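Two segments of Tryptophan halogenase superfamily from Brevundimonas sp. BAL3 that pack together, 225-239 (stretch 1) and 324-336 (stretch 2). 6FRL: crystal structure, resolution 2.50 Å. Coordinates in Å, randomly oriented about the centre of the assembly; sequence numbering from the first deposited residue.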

ATOM      1  N   GLY B 225      16.232  10.912  24.276  1.00 26.45           N
ATOM      2  CA  GLY B 225      15.721   9.730  24.998  1.00 31.68           C
ATOM      3  C   GLY B 225      14.357   9.983  25.611  1.00 35.19           C
ATOM      4  O   GLY B 225      13.693  10.946  25.263  1.00 31.79           O
ATOM      5  N   PHE B 226      13.987   9.136  26.559  1.00 42.67           N
ATOM      6  CA  PHE B 226      12.654   9.151  27.210  1.00 51.92           C
ATOM      7  C   PHE B 226      12.188  10.529  27.744  1.00 50.51           C
ATOM      8  O   PHE B 226      10.991  10.849  27.631  1.00 51.25           O
ATOM      9  CB  PHE B 226      12.591   8.109  28.374  1.00 59.58           C
ATOM     10  CG  PHE B 226      11.507   7.062  28.216  1.00 71.87           C
ATOM     11  CD1 PHE B 226      10.190   7.438  27.910  1.00 82.31           C
ATOM     12  CD2 PHE B 226      11.798   5.699  28.372  1.00 81.10           C
ATOM     13  CE1 PHE B 226       9.181   6.501  27.766  1.00 82.61           C
ATOM     14  CE2 PHE B 226      10.787   4.739  28.230  1.00 83.84           C
ATOM     15  CZ  PHE B 226       9.476   5.145  27.932  1.00 87.41           C
ATOM     16  N   LYS B 227      13.089  11.329  28.304  1.00 48.26           N
ATOM     17  CA  LYS B 227      12.670  12.629  28.877  1.00 54.02           C
ATOM     18  C   LYS B 227      12.164  13.648  27.844  1.00 50.19           C
ATOM     19  O   LYS B 227      11.235  14.415  28.113  1.00 55.43           O
ATOM     20  CB  LYS B 227      13.775  13.259  29.740  1.00 60.04           C
ATOM     21  CG  LYS B 227      15.025  13.641  28.959  1.00 69.03           C
ATOM     22  CD  LYS B 227      16.292  13.681  29.807  1.00 77.08           C
ATOM     23  CE  LYS B 227      17.519  13.388  28.941  1.00 80.83           C
ATOM     24  NZ  LYS B 227      18.802  13.619  29.655  1.00 80.72           N
ATOM     25  N   GLY B 228      12.768  13.662  26.662  1.00 45.16           N
ATOM     26  CA  GLY B 228      12.307  14.541  25.574  1.00 38.82           C
ATOM     27  C   GLY B 228      12.612  15.991  25.838  1.00 36.54           C
ATOM     28  O   GLY B 228      11.720  16.794  26.036  1.00 31.75           O
ATOM     29  N   LEU B 229      13.892  16.311  25.788  1.00 39.01           N
ATOM     30  CA  LEU B 229      14.450  17.604  26.228  1.00 37.35           C
ATOM     31  C   LEU B 229      13.947  18.770  25.411  1.00 34.61           C
ATOM     32  O   LEU B 229      13.758  19.865  25.946  1.00 32.69           O
ATOM     33  CB  LEU B 229      15.991  17.588  26.122  1.00 41.56           C
ATOM     34  CG  LEU B 229      16.744  18.547  27.042  1.00 47.78           C
ATOM     35  CD1 LEU B 229      17.003  17.771  28.324  1.00 49.61           C
ATOM     36  CD2 LEU B 229      18.056  19.074  26.477  1.00 48.79           C
ATOM     37  N   VAL B 230      13.791  18.564  24.106  1.00 33.11           N
ATOM     38  CA  VAL B 230      13.312  19.632  23.242  1.00 34.94           C
ATOM     39  C   VAL B 230      11.824  19.465  22.901  1.00 36.60           C
ATOM     40  O   VAL B 230      11.048  20.392  23.082  1.00 36.86           O
ATOM     41  CB  VAL B 230      14.148  19.750  21.958  1.00 38.26           C
ATOM     42  CG1 VAL B 230      13.837  21.057  21.218  1.00 36.31           C
ATOM     43  CG2 VAL B 230      15.626  19.689  22.292  1.00 38.93           C
ATOM     44  N   ILE B 231      11.427  18.292  22.411  1.00 34.36           N
ATOM     45  CA  ILE B 231      10.035  18.063  21.997  1.00 30.19           C
ATOM     46  C   ILE B 231       9.088  18.187  23.200  1.00 30.49           C
ATOM     47  O   ILE B 231       7.995  18.733  23.071  1.00 31.32           O
ATOM     48  CB  ILE B 231       9.864  16.687  21.259  1.00 26.48           C
ATOM     49  CG1 ILE B 231       8.556  16.622  20.448  1.00 24.67           C
ATOM     50  CG2 ILE B 231       9.964  15.517  22.214  1.00 23.77           C
ATOM     51  CD1 ILE B 231       8.499  17.537  19.236  1.00 24.29           C
ATOM     52  N   GLY B 232       9.535  17.729  24.370  1.00 31.38           N
ATOM     53  CA  GLY B 232       8.691  17.649  25.573  1.00 32.90           C
ATOM     54  C   GLY B 232       8.848  18.804  26.539  1.00 34.00           C
ATOM     55  O   GLY B 232       7.882  19.507  26.777  1.00 39.62           O
ATOM     56  N   GLU B 233      10.058  18.987  27.086  1.00 36.45           N
ATOM     57  CA  GLU B 233      10.344  19.997  28.127  1.00 38.12           C
ATOM     58  C   GLU B 233      10.342  21.398  27.553  1.00 36.72           C
ATOM     59  O   GLU B 233       9.646  22.253  28.040  1.00 37.16           O
ATOM     60  CB  GLU B 233      11.673  19.738  28.848  1.00 41.12           C
ATOM     61  CG  GLU B 233      11.672  18.546  29.814  1.00 47.14           C
ATOM     62  CD  GLU B 233      13.055  18.291  30.472  1.00 57.36           C
ATOM     63  OE1 GLU B 233      14.089  18.916  30.096  1.00 64.06           O
ATOM     64  OE2 GLU B 233      13.128  17.441  31.385  1.00 57.49           O
ATOM     65  N   ALA B 234      11.091  21.624  26.494  1.00 36.33           N
ATOM     66  CA  ALA B 234      11.151  22.948  25.869  1.00 33.72           C
ATOM     67  C   ALA B 234       9.865  23.366  25.153  1.00 35.67           C
ATOM     68  O   ALA B 234       9.397  24.491  25.339  1.00 41.57           O
ATOM     69  CB  ALA B 234      12.331  23.016  24.894  1.00 34.83           C
ATOM     70  N   LEU B 235       9.327  22.476  24.299  1.00 36.36           N
ATOM     71  CA  LEU B 235       8.166  22.778  23.413  1.00 33.37           C
ATOM     72  C   LEU B 235       6.799  22.339  23.970  1.00 33.20           C
ATOM     73  O   LEU B 235       5.764  22.629  23.367  1.00 37.10           O
ATOM     74  CB  LEU B 235       8.374  22.155  22.034  1.00 29.68           C
ATOM     75  CG  LEU B 235       9.520  22.795  21.252  1.00 30.00           C
ATOM     76  CD1 LEU B 235       9.772  22.048  19.957  1.00 30.02           C
ATOM     77  CD2 LEU B 235       9.301  24.292  20.989  1.00 29.71           C
ATOM     78  N   GLY B 236       6.792  21.635  25.091  1.00 31.22           N
ATOM     79  CA  GLY B 236       5.548  21.252  25.756  1.00 33.60           C
ATOM     80  C   GLY B 236       4.650  20.228  25.081  1.00 35.76           C
ATOM     81  O   GLY B 236       3.469  20.144  25.426  1.00 39.47           O
ATOM     82  N   VAL B 237       5.173  19.452  24.131  1.00 32.66           N
ATOM     83  CA  VAL B 237       4.375  18.403  23.483  1.00 32.42           C
ATOM     84  C   VAL B 237       4.045  17.260  24.470  1.00 31.16           C
ATOM     85  O   VAL B 237       4.925  16.744  25.174  1.00 33.75           O
ATOM     86  CB  VAL B 237       5.062  17.854  22.201  1.00 33.60           C
ATOM     87  CG1 VAL B 237       4.279  16.680  21.622  1.00 33.47           C
ATOM     88  CG2 VAL B 237       5.165  18.948  21.159  1.00 33.57           C
ATOM     89  N   GLY B 238       2.779  16.857  24.494  1.00 31.03           N
ATOM     90  CA  GLY B 238       2.294  15.820  25.430  1.00 32.23           C
ATOM     91  C   GLY B 238       2.512  14.366  25.023  1.00 31.21           C
ATOM     92  O   GLY B 238       3.060  14.077  23.971  1.00 30.23           O
ATOM     93  N   PHE B 239       2.052  13.465  25.879  1.00 33.39           N
ATOM     94  CA  PHE B 239       2.277  12.021  25.760  1.00 37.44           C
ATOM     95  C   PHE B 239       0.958  11.221  25.794  1.00 40.75           C
ATOM     96  O   PHE B 239       0.203  11.362  26.758  1.00 42.37           O
ATOM     97  CB  PHE B 239       3.186  11.542  26.908  1.00 34.80           C
ATOM     98  CG  PHE B 239       3.836  10.221  26.634  1.00 32.24           C
ATOM     99  CD1 PHE B 239       4.939  10.145  25.809  1.00 30.19           C
ATOM    100  CD2 PHE B 239       3.337   9.059  27.185  1.00 33.34           C
ATOM    101  CE1 PHE B 239       5.544   8.930  25.533  1.00 29.93           C
ATOM    102  CE2 PHE B 239       3.936   7.814  26.900  1.00 34.54           C
ATOM    103  CZ  PHE B 239       5.043   7.759  26.061  1.00 31.04           C
ATOM    104  N   PHE B 324       9.260   1.228  31.986  1.00 70.11           N
ATOM    105  CA  PHE B 324       8.641   1.105  30.704  1.00 63.69           C
ATOM    106  C   PHE B 324       7.489   2.023  30.825  1.00 58.22           C
ATOM    107  O   PHE B 324       6.809   2.018  31.847  1.00 66.88           O
ATOM    108  CB  PHE B 324       8.108  -0.313  30.512  1.00 64.74           C
ATOM    109  CG  PHE B 324       9.048  -1.234  29.812  1.00 64.52           C
ATOM    110  CD1 PHE B 324      10.433  -1.000  29.789  1.00 64.39           C
ATOM    111  CD2 PHE B 324       8.536  -2.357  29.159  1.00 64.76           C
ATOM    112  CE1 PHE B 324      11.279  -1.864  29.115  1.00 66.19           C
ATOM    113  CE2 PHE B 324       9.377  -3.225  28.491  1.00 65.04           C
ATOM    114  CZ  PHE B 324      10.749  -2.980  28.470  1.00 68.32           C
ATOM    115  N   ARG B 325       7.258   2.809  29.795  1.00 49.56           N
ATOM    116  CA  ARG B 325       6.038   3.561  29.714  1.00 45.38           C
ATOM    117  C   ARG B 325       5.554   3.579  28.252  1.00 38.24           C
ATOM    118  O   ARG B 325       5.878   4.469  27.498  1.00 34.69           O
ATOM    119  CB  ARG B 325       6.264   4.934  30.305  1.00 49.70           C
ATOM    120  CG  ARG B 325       4.962   5.683  30.495  1.00 57.24           C
ATOM    121  CD  ARG B 325       5.229   7.158  30.701  1.00 61.80           C
ATOM    122  NE  ARG B 325       4.002   7.893  30.970  1.00 62.89           N
ATOM    123  CZ  ARG B 325       3.952   9.194  31.218  1.00 66.48           C
ATOM    124  NH1 ARG B 325       2.776   9.757  31.478  1.00 70.21           N
ATOM    125  NH2 ARG B 325       5.066   9.933  31.195  1.00 67.01           N
ATOM    126  N   PRO B 326       4.779   2.558  27.852  1.00 36.74           N
ATOM    127  CA  PRO B 326       4.299   2.397  26.486  1.00 33.95           C
ATOM    128  C   PRO B 326       3.445   3.549  26.015  1.00 32.47           C
ATOM    129  O   PRO B 326       2.547   3.994  26.745  1.00 35.92           O
ATOM    130  CB  PRO B 326       3.410   1.163  26.559  1.00 35.93           C
ATOM    131  CG  PRO B 326       3.766   0.469  27.809  1.00 38.37           C
ATOM    132  CD  PRO B 326       4.250   1.510  28.744  1.00 38.54           C
ATOM    133  N   GLY B 327       3.685   4.020  24.805  1.00 31.62           N
ATOM    134  CA  GLY B 327       2.909   5.131  24.288  1.00 33.32           C
ATOM    135  C   GLY B 327       3.686   5.940  23.299  1.00 33.69           C
ATOM    136  O   GLY B 327       4.817   5.590  22.961  1.00 35.63           O
ATOM    137  N   ARG B 328       3.082   7.028  22.839  1.00 32.42           N
ATOM    138  CA  ARG B 328       3.712   7.879  21.854  1.00 33.25           C
ATOM    139  C   ARG B 328       3.545   9.347  22.208  1.00 35.19           C
ATOM    140  O   ARG B 328       2.524   9.775  22.757  1.00 37.48           O
ATOM    141  CB  ARG B 328       3.149   7.600  20.438  1.00 32.91           C
ATOM    142  CG  ARG B 328       1.773   8.179  20.189  1.00 33.02           C
ATOM    143  CD  ARG B 328       1.244   7.855  18.810  1.00 31.31           C
ATOM    144  NE  ARG B 328      -0.070   8.433  18.668  1.00 30.51           N
ATOM    145  CZ  ARG B 328      -0.323   9.727  18.477  1.00 34.75           C
ATOM    146  NH1 ARG B 328       0.657  10.631  18.374  1.00 35.31           N
ATOM    147  NH2 ARG B 328      -1.584  10.141  18.398  1.00 34.10           N
ATOM    148  N   ARG B 329       4.581  10.109  21.876  1.00 36.50           N
ATOM    149  CA  ARG B 329       4.565  11.574  21.853  1.00 34.08           C
ATOM    150  C   ARG B 329       3.377  12.045  20.991  1.00 31.62           C
ATOM    151  O   ARG B 329       3.157  11.511  19.915  1.00 33.67           O
ATOM    152  CB  ARG B 329       5.908  12.028  21.252  1.00 35.11           C
ATOM    153  CG  ARG B 329       6.185  13.519  21.229  1.00 35.52           C
ATOM    154  CD  ARG B 329       6.343  14.058  22.626  1.00 35.67           C
ATOM    155  NE  ARG B 329       7.339  13.383  23.441  1.00 35.23           N
ATOM    156  CZ  ARG B 329       7.440  13.521  24.763  1.00 38.56           C
ATOM    157  NH1 ARG B 329       6.586  14.302  25.471  1.00 41.13           N
ATOM    158  NH2 ARG B 329       8.411  12.865  25.387  1.00 39.56           N
ATOM    159  N   SER B 330       2.616  13.028  21.449  1.00 29.30           N
ATOM    160  CA  SER B 330       1.359  13.398  20.773  1.00 28.06           C
ATOM    161  C   SER B 330       1.528  13.887  19.337  1.00 26.31           C
ATOM    162  O   SER B 330       0.693  13.626  18.476  1.00 22.92           O
ATOM    163  CB  SER B 330       0.604  14.450  21.609  1.00 28.14           C
ATOM    164  OG  SER B 330       0.297  13.907  22.880  1.00 29.06           O
ATOM    165  N   GLN B 331       2.596  14.644  19.098  1.00 27.33           N
ATOM    166  CA  GLN B 331       3.040  14.964  17.759  1.00 29.03           C
ATOM    167  C   GLN B 331       4.556  14.775  17.775  1.00 26.90           C
ATOM    168  O   GLN B 331       5.221  15.232  18.671  1.00 28.51           O
ATOM    169  CB  GLN B 331       2.548  16.355  17.318  1.00 33.94           C
ATOM    170  CG  GLN B 331       3.334  17.586  17.715  1.00 41.54           C
ATOM    171  CD  GLN B 331       2.566  18.877  17.350  1.00 44.41           C
ATOM    172  OE1 GLN B 331       1.561  19.165  17.988  1.00 49.60           O
ATOM    173  NE2 GLN B 331       3.020  19.634  16.324  1.00 36.94           N
ATOM    174  N   ALA B 332       5.096  14.038  16.824  1.00 24.42           N
ATOM    175  CA  ALA B 332       6.521  13.746  16.838  1.00 25.84           C
ATOM    176  C   ALA B 332       7.346  14.922  16.322  1.00 25.07           C
ATOM    177  O   ALA B 332       8.539  15.012  16.629  1.00 25.05           O
ATOM    178  CB  ALA B 332       6.844  12.466  16.047  1.00 25.59           C
ATOM    179  N   TRP B 333       6.705  15.789  15.542  1.00 24.40           N
ATOM    180  CA  TRP B 333       7.290  17.021  15.002  1.00 27.32           C
ATOM    181  C   TRP B 333       6.450  18.239  15.440  1.00 29.87           C
ATOM    182  O   TRP B 333       5.232  18.323  15.153  1.00 30.78           O
ATOM    183  CB  TRP B 333       7.317  16.951  13.477  1.00 28.37           C
ATOM    184  CG  TRP B 333       8.040  18.032  12.712  1.00 28.90           C
ATOM    185  CD1 TRP B 333       8.350  19.299  13.122  1.00 29.99           C
ATOM    186  CD2 TRP B 333       8.479  17.946  11.363  1.00 31.19           C
ATOM    187  NE1 TRP B 333       8.962  20.002  12.124  1.00 29.51           N
ATOM    188  CE2 TRP B 333       9.063  19.201  11.027  1.00 31.73           C
ATOM    189  CE3 TRP B 333       8.431  16.939  10.401  1.00 31.69           C
ATOM    190  CZ2 TRP B 333       9.592  19.469   9.769  1.00 33.56           C
ATOM    191  CZ3 TRP B 333       8.969  17.185   9.147  1.00 37.16           C
ATOM    192  CH2 TRP B 333       9.549  18.450   8.838  1.00 37.26           C
ATOM    193  N   ALA B 334       7.106  19.165  16.147  1.00 29.55           N
ATOM    194  CA  ALA B 334       6.503  20.442  16.515  1.00 32.15           C
ATOM    195  C   ALA B 334       7.479  21.571  16.179  1.00 34.13           C
ATOM    196  O   ALA B 334       8.665  21.466  16.438  1.00 35.00           O
ATOM    197  CB  ALA B 334       6.170  20.450  17.997  1.00 31.58           C
ATOM    198  N   LYS B 335       6.963  22.650  15.618  1.00 37.43           N
ATOM    199  CA  LYS B 335       7.770  23.800  15.222  1.00 39.89           C
ATOM    200  C   LYS B 335       8.963  23.374  14.345  1.00 36.85           C
ATOM    201  O   LYS B 335       8.742  22.916  13.224  1.00 37.93           O
ATOM    202  CB  LYS B 335       8.110  24.666  16.443  1.00 42.86           C
ATOM    203  CG  LYS B 335       6.869  25.384  16.986  1.00 44.12           C
ATOM    204  CD  LYS B 335       7.045  25.978  18.364  1.00 46.83           C
ATOM    205  CE  LYS B 335       5.702  26.390  18.977  1.00 51.43           C
ATOM    206  NZ  LYS B 335       5.068  27.458  18.150  1.00 50.73           N
ATOM    207  N   ASN B 336      10.193  23.501  14.841  1.00 35.19           N
ATOM    208  CA  ASN B 336      11.395  23.076  14.100  1.00 30.70           C
ATOM    209  C   ASN B 336      12.171  22.001  14.857  1.00 29.60           C
ATOM    210  O   ASN B 336      13.406  21.907  14.763  1.00 27.31           O
ATOM    211  CB  ASN B 336      12.286  24.299  13.781  1.00 29.83           C
ATOM    212  CG  ASN B 336      12.868  24.961  15.013  1.00 29.22           C
ATOM    213  OD1 ASN B 336      12.279  24.946  16.104  1.00 29.54           O
ATOM    214  ND2 ASN B 336      14.048  25.545  14.849  1.00 28.30           N
TER

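The contact is a short antiparallel strand pairing that grades into helix-against-strand packing, with the side chain of Arg329 inserted between the two parts and a small apolar cluster around Ala334 beyond it; together the stretches bury 867 Å², both sides summed.

The backbone evidence lies at the end of the first stretch. Phe239 and Arg329 form an antiparallel, non-hydrogen-bonded bridge pair, their CA atoms 4.5 Å apart and their side chains on the same face of the sheet. The neighbouring residues supply the backbone hydrogen bond: Ser330 N donates to Gly238 O over 2.8 Å at 162°, close to linear. Farther back the chains separate, and the CA atoms of Ile231, in the helix, and Ala334, in the second strand segment, are 6.9 Å apart, leaving room for side chains between them.

The first stretch covers more of Arg329, 136 Å², than of any other residue in the second. Its chi2 and chi3 are both p, so the side chain is folded rather than extended. NH1 donates a hydrogen bond to Val237 O at 3.0 Å and 136°, and this oxygen lies near the guanidinium plane, as expected of an in-plane donor. The faces of the planar group meet carbon: Ile231 CG2, 3.6 Å from Arg329 NE, and Gly232 CA lie over one face, and Phe239 CD1 lies over the opposite one. NE and NH2 are hydrogen-bonded elsewhere in the structure. Gly228 fits this arrangement, since an ideal CB there would come within 2.8 Å of Arg329 NH2.

The Phe239 ring reaches back along the other strand. Its CZ lies 3.6 Å from Gly327 C, and the missing side chain of Gly327 is what permits this: an ideal CB would clash with Phe239 CE2 at 2.8 Å. At the ring edge, Phe239 CZ approaches Arg325 O at 3.7 Å, while Phe239 CD2 sits over a face of the Arg325 guanidinium, 4.0 Å from Arg325 NE. Phe226 also presents its ring edge to this carbonyl, with Phe226 CZ 3.7 Å from Arg325 O, although the ring is poorly ordered.

At the far end, Ala334 offers a small methyl group to three larger side chains. Its CB is 3.6 Å from Val237 CG2, 3.9 Å from Ile231 CD1 and 4.4 Å from Leu235 CD1, distances consistent with van der Waals packing. Ile231 CD1 also lies 3.6 Å from Ala332 O, so this cluster packs against backbone as well as side chains.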